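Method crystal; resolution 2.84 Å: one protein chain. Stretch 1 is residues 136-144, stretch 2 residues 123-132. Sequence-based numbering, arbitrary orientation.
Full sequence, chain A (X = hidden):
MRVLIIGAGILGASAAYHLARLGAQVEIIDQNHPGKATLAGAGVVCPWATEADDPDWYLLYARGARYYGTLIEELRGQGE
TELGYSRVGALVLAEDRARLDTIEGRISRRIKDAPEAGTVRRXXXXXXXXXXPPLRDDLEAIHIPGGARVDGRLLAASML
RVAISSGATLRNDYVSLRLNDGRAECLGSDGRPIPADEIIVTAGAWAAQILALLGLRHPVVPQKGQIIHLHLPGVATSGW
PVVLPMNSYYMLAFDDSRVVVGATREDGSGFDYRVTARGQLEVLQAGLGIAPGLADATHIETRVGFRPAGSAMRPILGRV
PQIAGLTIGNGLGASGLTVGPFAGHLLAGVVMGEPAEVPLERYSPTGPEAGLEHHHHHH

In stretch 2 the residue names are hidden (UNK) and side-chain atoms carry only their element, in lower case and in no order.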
# COMPACT_ATOMS: atom_id res chain seq x y z
N ARG A 136 13.46 23.87 -17.65
CA ARG A 136 14.02 25.21 -17.55
C ARG A 136 13.94 25.92 -18.89
O ARG A 136 14.04 25.30 -19.96
CB ARG A 136 15.48 25.15 -17.09
CG ARG A 136 15.72 24.34 -15.82
CD ARG A 136 17.03 24.75 -15.15
NE ARG A 136 18.14 24.86 -16.11
CZ ARG A 136 19.00 23.89 -16.39
NH1 ARG A 136 18.91 22.70 -15.81
NH2 ARG A 136 19.97 24.11 -17.28
N ASP A 137 13.75 27.24 -18.84
CA ASP A 137 13.62 28.02 -20.07
C ASP A 137 14.95 28.23 -20.78
O ASP A 137 14.95 28.71 -21.92
CB ASP A 137 12.98 29.38 -19.76
CG ASP A 137 13.76 30.17 -18.71
OD1 ASP A 137 14.94 30.49 -18.96
OD2 ASP A 137 13.18 30.47 -17.65
N ASP A 138 16.07 27.89 -20.16
CA ASP A 138 17.39 28.14 -20.72
C ASP A 138 17.99 26.92 -21.40
O ASP A 138 19.19 26.93 -21.72
CB ASP A 138 18.34 28.64 -19.63
CG ASP A 138 18.69 27.56 -18.63
OD1 ASP A 138 17.75 26.95 -18.07
OD2 ASP A 138 19.89 27.32 -18.40
N LEU A 139 17.21 25.87 -21.62
CA LEU A 139 17.73 24.60 -22.11
C LEU A 139 17.57 24.51 -23.62
O LEU A 139 16.45 24.62 -24.14
CB LEU A 139 17.01 23.43 -21.44
CG LEU A 139 17.35 23.20 -19.96
CD1 LEU A 139 16.35 22.24 -19.32
CD2 LEU A 139 18.76 22.67 -19.82
N GLU A 140 18.69 24.34 -24.32
CA GLU A 140 18.66 23.91 -25.71
C GLU A 140 18.41 22.41 -25.77
O GLU A 140 18.69 21.67 -24.81
CB GLU A 140 19.97 24.25 -26.42
CG GLU A 140 20.41 25.70 -26.29
CD GLU A 140 21.76 25.96 -26.94
OE1 GLU A 140 22.19 25.14 -27.77
OE2 GLU A 140 22.40 26.98 -26.60
N ALA A 141 17.88 21.95 -26.90
CA ALA A 141 17.52 20.55 -27.02
C ALA A 141 17.49 20.15 -28.49
O ALA A 141 17.55 21.00 -29.39
CB ALA A 141 16.17 20.27 -26.36
N ILE A 142 17.40 18.85 -28.72
CA ILE A 142 17.25 18.26 -30.04
C ILE A 142 15.92 17.53 -30.07
O ILE A 142 15.67 16.66 -29.22
CB ILE A 142 18.41 17.31 -30.38
CG1 ILE A 142 19.74 18.07 -30.32
CG2 ILE A 142 18.21 16.69 -31.76
CD1 ILE A 142 20.96 17.17 -30.38
N HIS A 143 15.08 17.86 -31.04
CA HIS A 143 13.72 17.33 -31.11
C HIS A 143 13.70 16.14 -32.07
O HIS A 143 14.07 16.28 -33.24
CB HIS A 143 12.75 18.41 -31.57
CG HIS A 143 11.31 18.00 -31.51
ND1 HIS A 143 10.60 17.60 -32.62
CD2 HIS A 143 10.45 17.91 -30.46
CE1 HIS A 143 9.36 17.30 -32.26
NE2 HIS A 143 9.25 17.48 -30.96
N ILE A 144 13.26 14.99 -31.57
CA ILE A 144 13.11 13.78 -32.38
C ILE A 144 11.63 13.41 -32.39
O ILE A 144 11.17 12.71 -31.48
CB ILE A 144 13.96 12.62 -31.82
CG1 ILE A 144 15.43 13.04 -31.70
CG2 ILE A 144 13.83 11.40 -32.73
CD1 ILE A 144 16.31 11.97 -31.09
N UNK A 123 16.40 22.74 -31.42
CA UNK A 123 15.58 23.80 -30.85
C UNK A 123 16.44 24.79 -30.08
O UNK A 123 17.50 24.45 -29.55
c UNK A 123 13.22 22.75 -30.60
c UNK A 123 14.51 23.21 -29.93
c UNK A 123 13.51 21.82 -31.77
c UNK A 123 12.31 22.06 -29.59
N UNK A 124 15.97 26.04 -30.03
CA UNK A 124 16.64 27.05 -29.25
C UNK A 124 16.15 27.07 -27.81
O UNK A 124 15.18 26.40 -27.45
N UNK A 125 16.85 27.85 -26.99
CA UNK A 125 16.47 27.97 -25.58
C UNK A 125 15.01 28.38 -25.46
O UNK A 125 14.53 29.25 -26.19
c UNK A 125 17.37 28.99 -24.89
N UNK A 126 14.31 27.73 -24.53
CA UNK A 126 12.92 28.01 -24.28
C UNK A 126 11.94 27.27 -25.16
O UNK A 126 10.75 27.22 -24.84
N UNK A 127 12.41 26.68 -26.26
CA UNK A 127 11.52 25.92 -27.14
C UNK A 127 11.22 24.54 -26.57
O UNK A 127 10.10 24.04 -26.74
o UNK A 127 9.89 27.11 -29.55
o UNK A 127 10.91 29.06 -29.56
c UNK A 127 12.26 27.12 -29.27
c UNK A 127 10.93 27.82 -29.48
c UNK A 127 12.13 25.80 -28.53
N UNK A 128 12.19 23.91 -25.90
CA UNK A 128 11.92 22.64 -25.24
C UNK A 128 10.95 22.81 -24.09
O UNK A 128 10.16 21.90 -23.79
c UNK A 128 13.22 22.01 -24.76
N UNK A 129 10.98 23.97 -23.42
CA UNK A 129 10.02 24.24 -22.35
C UNK A 129 8.62 24.47 -22.90
O UNK A 129 7.64 24.30 -22.16
n UNK A 129 8.99 26.31 -17.41
c UNK A 129 9.09 27.36 -18.46
c UNK A 129 10.47 25.46 -21.54
c UNK A 129 9.56 25.78 -20.36
c UNK A 129 10.07 26.97 -19.57
N UNK A 130 8.50 24.85 -24.17
CA UNK A 130 7.18 25.02 -24.77
C UNK A 130 6.47 23.68 -24.94
O UNK A 130 5.24 23.63 -24.97
n UNK A 130 6.80 25.81 -29.07
c UNK A 130 7.30 25.74 -26.11
c UNK A 130 6.17 26.74 -28.13
n UNK A 130 6.82 24.10 -30.60
c UNK A 130 5.97 26.11 -26.75
c UNK A 130 6.15 24.89 -29.77
n UNK A 130 4.84 24.74 -29.65
N UNK A 131 7.23 22.60 -25.06
CA UNK A 131 6.68 21.26 -25.19
C UNK A 131 6.64 20.50 -23.87
O UNK A 131 5.77 19.65 -23.68
c UNK A 131 6.13 20.78 -28.28
c UNK A 131 7.50 20.45 -26.20
c UNK A 131 7.49 20.99 -27.63
c UNK A 131 8.59 20.32 -28.45
N UNK A 132 7.56 20.80 -22.95
CA UNK A 132 7.62 20.18 -21.63
C UNK A 132 7.69 21.31 -20.61
O UNK A 132 8.79 21.68 -20.16
c UNK A 132 7.78 15.80 -20.24
c UNK A 132 8.11 15.89 -18.90
c UNK A 132 8.66 17.05 -18.41
c UNK A 132 8.80 19.22 -21.52
c UNK A 132 8.88 18.12 -19.25
c UNK A 132 8.00 16.87 -21.08
c UNK A 132 8.56 18.05 -20.60

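Position 123 carries four carbons, forked at the second. Its backbone N donates a hydrogen bond to Ala141 O at 2.9 Å, fixing an antiparallel bridge, and one tip of the fork lies 3.5 Å from His143 CB. A chain branching one carbon beyond CB is leucine; Leu123 reaches past Ala141 to cover the hydrocarbon part of His143.

Position 124 has no side-chain atom and is glycine. A CB here would find nothing of stretch 1 within 5.5 Å, so this contact does not demand the absence; Gly124 contributes backbone, its O accepting from the N of position 127 at 3.0 Å.

Position 125 has a single side-chain carbon, CB, which lies 4.1 Å from Asp138 C, while the CA of position 125 is 3.6 Å from Leu139 O. One carbon marks alanine, and the small side chain of Ala125 rests beside the turn that runs from Arg136 to Leu139.

Position 126 again lacks side-chain atoms, and here the backbone explains it: with phi 86° and psi -15°, a CB would be jammed against the carbonyl O of Ala125 and would come 3.5 Å from Asp137 O. Glycine suits the place. Gly126 N lies 2.9 Å from Asp137 O, but the angle is too poor for a hydrogen bond.

Position 127 shows three carbons, the third bearing two oxygens: glutamate. The end of Glu127 leads away from stretch 1, leaving its carboxylate free to pair within its own stretch.

Position 128 has one carbon, 3.8 Å from Ala141 CB. It is alanine, and Ala128 packs methyl to methyl in a buried spot.

Position 129 extends four carbons in a row to a nitrogen, and the third carbon lies 3.7 Å from Asp137 CA; this is lysine. The aliphatic part of Lys129 passes Asp137, while NZ is hydrogen-bonded to a residue just outside the stretches.

Position 130 has three carbons, a nitrogen, then a carbon with two more nitrogens: arginine. Arg130 touches nothing on stretch 1; its NE forms a weak, salt-bridging hydrogen bond to Glu127 OE1 at 3.4 Å.

Position 131 has four carbons forked at the second, and one tip of the fork lies 3.6 Å from His143 CD2; it is leucine. Leu131 gives the imidazole an apolar neighbour.

Position 132 bears one carbon and a six-carbon ring, phenylalanine; Phe132 is buried but out of reach of stretch 1.

The contact therefore rests on one backbone hydrogen bond, Leu123 to Ala141, supported by packing: Ala128 against Ala141, Leu123 and Leu131 beside His143, and the Lys129 chain along Asp137.

Stretch 2, residues 123-132: LGAGEAKRLF
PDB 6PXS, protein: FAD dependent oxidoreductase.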